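Side-chain contacts in putative polyphosphate kinase 2 family protein (Arthrobacter aurescens, PDB 3RHF), which probably acts as a polyphosphate kinase of the PPK2 family, an enzyme with a P-loop-type fold that transfers phosphate between polyphosphate and nucleotides: residues A[113-116]-A[117-121]; A[142-145]-A[146-149]; A[166-169]-A[170-173]. All blocks are in the same frame, centred on the assembly; numbering follows the deposited sequence.

Contact 1. Residues A[113-116]-A[117-121]; sequences TDEE and KSHDF
Lys117 N closes the turn of the short helix 114-117 by donating to Thr113 O at 2.7 Å, and the chain then leaves the helix through His119 N, which bonds to Glu116 O at 3.1 Å. On one flank Lys117 doubles back alongside Asp114, the two side chains pointing the same way. Bends at chi3 (-91°) and chi4 (-57°) curl the lysine chain so that NZ arrives beside Asp114 OD1, 3.3 Å away, in a weak salt bridge; Pro112 O gives the ammonium a second, weak partner. A long flexible base suits this exposed spot, since its chain can curl to bring NZ to the acid. Thr113, the N-cap residue, and Glu116 form a capping box at the start of the helix. Thr113 OG1 accepts from Glu116 N at 2.9 Å, almost straight, while Glu116 OE1 takes Thr113 N in return at 3.1 Å, met from above the carboxylate plane. Threonine serves because its short hydroxyl reaches an amide that has no earlier helical carbonyl to bond; glutamate, extended beyond CG, is long enough to reach back to the N-cap amide, and OE1 also holds Arg124. At the other end, Glu115 O is gripped twice by Ser118: the backbone N and OG, the latter at 3.1 Å, approach from the same face of the carbonyl. The His119 ring brings CD2 to Glu115 O, 3.3 Å away, near the plane of the ring, and a water lies between His119 NE2 and Glu115 OE2. Trp123 stacks on this imidazole.

Contact 2. Residues A[142-145]-A[146-149]; sequences QYED and VLIH
Asp145 and His149 share one side-chain choice, CG anti to the carbonyl carbon and beside the backbone N (chi1 -66° and -73°), which lays the carboxylate and the imidazole side by side, pointing the same way, one turn apart. Asp145 OD1 comes within 3.3 Å of His149 NE2, but the angle is too poor for a hydrogen bond, and the two planes stand 64° apart. Nearer the backbone, His149 CB rests 3.6 Å from Asp145 O, a carbonyl that also accepts from Arg163 of helix 157-176. With an alanine at His149 the ring would go, and the Asp145 carboxylate is likely to turn more freely on that side while Arg163 loses a contact. The segment 142-149 follows strand 135-139 of the parallel sheet of this P-loop-type fold and winds through successive turns into helix 148-151. Bonds from residue i+3 to residue i tighten it, among them Val146 N to Tyr143 O at 2.8 Å and Leu147 N to Glu144 O at 3.1 Å. The apolar residues pack over these turns. Val146 CG2 lies 4.2 Å from Tyr143 CD1, the branched side chain running beside the ring, while Leu147 puts CD1 against Tyr143 CB at 4.2 Å and CG over Tyr143 O. Ile148 CG2 sits 3.4 Å from Glu144 O. Branched aliphatics suit the buried side, where Leu147 meets helix 221-235; Ile148, partly exposed, touches the same helix. Tyr143 carries its hydroxyl away from the turn to Glu171, and Glu144 OE2 is held by Gln81 NE2 on strand 75-82.

Contact 3. Residues A[166-169]-A[170-173]; sequences AIND and FESR
Arg173 meets Asp169 along almost its whole length. Its CB and CG pass over Asp169 O, each about 3.7 Å from it. CD then comes 3.2 Å from Asp169 OD2, because the chain bends at chi2 and chi3 and folds back toward the acid one turn earlier. NE and CZ of Arg173 follow past Asp169 OD2, at 3.7 and 3.5 Å. At the tip, NH1 donates edge-on to OD2, with the carboxylate and guanidinium planes 41° apart; the modelled 2.5 Å between Arg173 NH1 and Asp169 OD2 is very short, so the salt bridge is clear but its exact length doubtful. One face of the guanidinium lies over Phe170 CA, offset toward the rim, and NH2 reaches Glu126 in a second salt bridge. Asp169 is short enough to stay near the helix and let the long arginine make the reach. On another side of helix 157-176, Glu171 extends beside Ile167, with OE2 3.6 Å from Ile167 CG2. A water lies between Glu171 OE1 and Asn168 OD1, and Asn168 ND2 is tied to Lys234 O. Phe170 sets its ring against helix 123-126, as suits a buried aromatic. The i to i+4 spacing thus pairs acid and base on the solvent-facing side of the helix, whereas the carboxylate of buried Glu171 is paired with Lys183 on strand 179-187 and also takes the Tyr143 hydroxyl; the lysine's charge would probably favour the ionised form.

The three contacts follow one another along the chain: contact 1 on helix 114-117 and the loop after it, contact 2 from the loop after strand 135-139 into helix 148-151, contact 3 on helix 157-176. The centres of contact 1 and contact 2 are about 14 Å apart, those of contact 2 and contact 3 about 15 Å, and those of contact 1 and contact 3 about 19 Å. Phe121 joins all three: its CD1 lies 3.5 Å from Asp145 OD2 and its CZ 3.9 Å from Ile167 CG1. Gln142 packs on Ile167 as well. Through Phe121 the loop after helix 114-117 packs against the loop leading to helix 148-151 and against helix 157-176, beside the parallel sheet.

Contact 1. Residues A[113-116]-A[117-121]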
# COMPACT_ATOMS: atom_id res chain seq x y z
N THR A 113 -22.85 0.72 4.92
CA THR A 113 -23.82 -0.13 4.25
C THR A 113 -25.01 -0.42 5.15
O THR A 113 -24.97 -0.22 6.35
CB THR A 113 -23.25 -1.50 3.84
OG1 THR A 113 -23.09 -2.31 5.01
CG2 THR A 113 -21.94 -1.35 3.14
N ASP A 114 -26.10 -0.87 4.52
CA ASP A 114 -27.32 -1.27 5.26
C ASP A 114 -26.97 -2.34 6.33
O ASP A 114 -27.28 -2.16 7.50
CB ASP A 114 -28.44 -1.76 4.29
CG ASP A 114 -29.13 -0.59 3.48
OD1 ASP A 114 -29.29 0.57 3.99
OD2 ASP A 114 -29.55 -0.87 2.32
N GLU A 115 -26.25 -3.40 5.94
CA GLU A 115 -25.68 -4.32 6.94
C GLU A 115 -25.01 -3.52 8.08
O GLU A 115 -25.36 -3.67 9.26
CB GLU A 115 -24.69 -5.30 6.33
CG GLU A 115 -24.27 -6.40 7.31
CD GLU A 115 -23.15 -7.31 6.80
OE1 GLU A 115 -22.34 -6.88 5.95
OE2 GLU A 115 -23.05 -8.46 7.27
N GLU A 116 -24.09 -2.63 7.74
CA GLU A 116 -23.42 -1.86 8.78
C GLU A 116 -24.37 -0.99 9.60
O GLU A 116 -24.21 -0.89 10.82
CB GLU A 116 -22.25 -1.06 8.21
CG GLU A 116 -21.15 -1.95 7.61
CD GLU A 116 -20.07 -1.18 6.81
OE1 GLU A 116 -20.23 0.01 6.50
OE2 GLU A 116 -19.05 -1.79 6.47
N LYS A 117 -25.37 -0.37 8.97
CA LYS A 117 -26.26 0.52 9.72
C LYS A 117 -27.10 -0.29 10.74
O LYS A 117 -27.64 0.25 11.73
CB LYS A 117 -27.20 1.33 8.80
CG LYS A 117 -26.52 2.41 7.91
CD LYS A 117 -27.39 3.62 7.48
CE LYS A 117 -28.17 3.45 6.11
NZ LYS A 117 -27.35 3.12 4.83
N SER A 118 -27.21 -1.59 10.53
CA SER A 118 -28.07 -2.37 11.38
C SER A 118 -27.27 -3.03 12.54
O SER A 118 -27.83 -3.75 13.36
CB SER A 118 -28.89 -3.36 10.52
OG SER A 118 -28.16 -4.54 10.30
N HIS A 119 -25.97 -2.72 12.62
CA HIS A 119 -25.17 -3.03 13.81
C HIS A 119 -24.86 -1.78 14.60
O HIS A 119 -25.02 -0.67 14.11
CB HIS A 119 -23.84 -3.65 13.44
CG HIS A 119 -23.93 -5.04 12.95
ND1 HIS A 119 -23.84 -6.13 13.79
CD2 HIS A 119 -24.08 -5.54 11.70
CE1 HIS A 119 -23.94 -7.24 13.07
NE2 HIS A 119 -24.10 -6.90 11.79
N ASP A 120 -24.38 -1.98 15.83
CA ASP A 120 -23.78 -0.93 16.61
C ASP A 120 -22.63 -0.32 15.80
O ASP A 120 -22.04 -0.99 14.98
CB ASP A 120 -23.23 -1.49 17.90
CG ASP A 120 -22.53 -0.45 18.69
OD1 ASP A 120 -23.27 0.42 19.20
OD2 ASP A 120 -21.28 -0.47 18.78
N PHE A 121 -22.35 0.96 16.04
CA PHE A 121 -21.48 1.72 15.15
C PHE A 121 -20.05 1.24 15.17
O PHE A 121 -19.39 1.36 14.17
CB PHE A 121 -21.57 3.21 15.45
CG PHE A 121 -20.79 3.64 16.65
CD1 PHE A 121 -19.59 4.30 16.51
CD2 PHE A 121 -21.26 3.40 17.93
CE1 PHE A 121 -18.87 4.70 17.64
CE2 PHE A 121 -20.56 3.80 19.04
CZ PHE A 121 -19.36 4.45 18.90
O HOH W 1 -24.01 -8.84 10.22

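Contact 2. Residues A[142-145]-A[146-149]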
# COMPACT_ATOMS: atom_id res chain seq x y z
N GLN A 142 -14.05 5.55 13.73
CA GLN A 142 -15.22 5.46 14.60
C GLN A 142 -15.76 6.86 15.00
O GLN A 142 -16.94 7.00 15.33
CB GLN A 142 -14.90 4.65 15.85
CG GLN A 142 -13.82 5.22 16.78
CD GLN A 142 -12.43 4.78 16.41
OE1 GLN A 142 -12.20 4.33 15.27
NE2 GLN A 142 -11.47 4.91 17.37
N TYR A 143 -14.90 7.87 14.93
CA TYR A 143 -15.25 9.22 15.24
C TYR A 143 -16.26 9.83 14.28
O TYR A 143 -17.01 10.74 14.68
CB TYR A 143 -13.99 10.08 15.36
CG TYR A 143 -13.24 9.71 16.64
CD1 TYR A 143 -13.58 10.26 17.84
CD2 TYR A 143 -12.23 8.76 16.62
CE1 TYR A 143 -12.90 9.90 19.04
CE2 TYR A 143 -11.56 8.39 17.79
CZ TYR A 143 -11.91 8.95 19.00
OH TYR A 143 -11.22 8.58 20.13
N GLU A 144 -16.33 9.34 13.05
CA GLU A 144 -17.31 9.86 12.12
C GLU A 144 -18.68 9.85 12.77
O GLU A 144 -19.50 10.78 12.53
CB GLU A 144 -17.37 9.08 10.81
CG GLU A 144 -16.14 9.24 9.94
CD GLU A 144 -16.03 10.62 9.31
OE1 GLU A 144 -16.79 10.91 8.38
OE2 GLU A 144 -15.18 11.43 9.71
N ASP A 145 -18.91 8.83 13.62
CA ASP A 145 -20.21 8.66 14.24
C ASP A 145 -20.48 9.60 15.40
O ASP A 145 -21.56 9.57 15.92
CB ASP A 145 -20.42 7.21 14.64
CG ASP A 145 -20.47 6.30 13.44
OD1 ASP A 145 -21.49 6.36 12.71
OD2 ASP A 145 -19.51 5.54 13.21
N VAL A 146 -19.50 10.41 15.81
CA VAL A 146 -19.80 11.55 16.67
C VAL A 146 -19.47 12.93 16.06
O VAL A 146 -19.38 13.92 16.80
CB VAL A 146 -19.08 11.44 18.01
CG1 VAL A 146 -19.55 10.21 18.71
CG2 VAL A 146 -17.56 11.48 17.85
N LEU A 147 -19.29 12.99 14.75
CA LEU A 147 -18.99 14.26 14.07
C LEU A 147 -20.11 14.60 13.08
O LEU A 147 -20.91 15.45 13.34
CB LEU A 147 -17.64 14.22 13.33
CG LEU A 147 -16.43 14.05 14.25
CD1 LEU A 147 -15.23 13.57 13.48
CD2 LEU A 147 -16.14 15.34 15.03
N ILE A 148 -20.17 13.91 11.95
CA ILE A 148 -21.14 14.18 10.95
C ILE A 148 -22.52 14.03 11.63
O ILE A 148 -23.37 14.90 11.54
CB ILE A 148 -20.89 13.32 9.66
CG1 ILE A 148 -21.69 13.87 8.47
CG2 ILE A 148 -21.24 11.89 9.83
CD1 ILE A 148 -21.21 13.34 7.06
N HIS A 149 -22.70 12.95 12.39
CA HIS A 149 -23.98 12.67 13.03
C HIS A 149 -24.37 13.79 14.00
O HIS A 149 -25.53 14.13 14.13
CB HIS A 149 -23.92 11.34 13.79
CG HIS A 149 -23.93 10.13 12.90
ND1 HIS A 149 -24.86 9.12 13.03
CD2 HIS A 149 -23.11 9.76 11.89
CE1 HIS A 149 -24.63 8.18 12.14
NE2 HIS A 149 -23.57 8.54 11.43

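Contact 3. Residues A[166-169]-A[170-173]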
# COMPACT_ATOMS: atom_id res chain seq x y z
N ALA A 166 -18.36 4.63 24.57
CA ALA A 166 -18.05 3.36 23.89
C ALA A 166 -16.67 3.38 23.19
O ALA A 166 -15.87 2.41 23.27
CB ALA A 166 -19.14 3.01 22.92
N ILE A 167 -16.39 4.50 22.53
CA ILE A 167 -15.13 4.75 21.87
C ILE A 167 -14.00 4.57 22.88
O ILE A 167 -13.09 3.80 22.68
CB ILE A 167 -15.15 6.16 21.19
CG1 ILE A 167 -16.01 6.13 19.92
CG2 ILE A 167 -13.81 6.60 20.82
CD1 ILE A 167 -16.42 7.51 19.39
N ASN A 168 -14.08 5.25 24.01
CA ASN A 168 -13.06 5.15 25.02
C ASN A 168 -12.85 3.73 25.54
O ASN A 168 -11.70 3.32 25.78
CB ASN A 168 -13.37 6.09 26.16
CG ASN A 168 -13.11 7.56 25.80
OD1 ASN A 168 -12.31 7.88 24.89
ND2 ASN A 168 -13.76 8.45 26.51
N ASP A 169 -13.94 2.98 25.68
CA ASP A 169 -13.90 1.59 26.14
C ASP A 169 -13.26 0.71 25.09
O ASP A 169 -12.39 -0.09 25.42
CB ASP A 169 -15.29 1.05 26.42
CG ASP A 169 -15.27 -0.45 26.81
OD1 ASP A 169 -14.88 -0.79 27.97
OD2 ASP A 169 -15.64 -1.32 25.96
N PHE A 170 -13.66 0.91 23.85
CA PHE A 170 -13.02 0.33 22.68
C PHE A 170 -11.55 0.61 22.58
O PHE A 170 -10.71 -0.32 22.51
CB PHE A 170 -13.68 0.89 21.48
CG PHE A 170 -13.12 0.46 20.21
CD1 PHE A 170 -13.08 -0.88 19.86
CD2 PHE A 170 -12.73 1.38 19.29
CE1 PHE A 170 -12.60 -1.28 18.63
CE2 PHE A 170 -12.27 0.98 18.04
CZ PHE A 170 -12.20 -0.35 17.72
N GLU A 171 -11.18 1.88 22.58
CA GLU A 171 -9.73 2.17 22.51
C GLU A 171 -8.98 1.53 23.70
O GLU A 171 -7.85 1.10 23.59
CB GLU A 171 -9.52 3.67 22.42
CG GLU A 171 -10.00 4.15 21.07
CD GLU A 171 -9.99 5.68 20.89
OE1 GLU A 171 -9.54 6.40 21.84
OE2 GLU A 171 -10.42 6.12 19.77
N SER A 172 -9.62 1.49 24.85
CA SER A 172 -9.03 0.89 26.01
C SER A 172 -8.86 -0.64 25.83
O SER A 172 -7.87 -1.23 26.26
CB SER A 172 -9.87 1.24 27.25
OG SER A 172 -9.48 0.43 28.32
N ARG A 173 -9.79 -1.29 25.15
CA ARG A 173 -9.66 -2.72 24.92
C ARG A 173 -8.49 -2.95 23.97
O ARG A 173 -7.67 -3.86 24.19
CB ARG A 173 -10.97 -3.31 24.39
CG ARG A 173 -11.92 -3.80 25.51
CD ARG A 173 -13.45 -3.48 25.28
NE ARG A 173 -13.82 -3.79 23.91
CZ ARG A 173 -14.68 -3.11 23.17
NH1 ARG A 173 -15.33 -2.08 23.65
NH2 ARG A 173 -14.89 -3.50 21.91
O HOH W 2 -9.70 6.84 24.41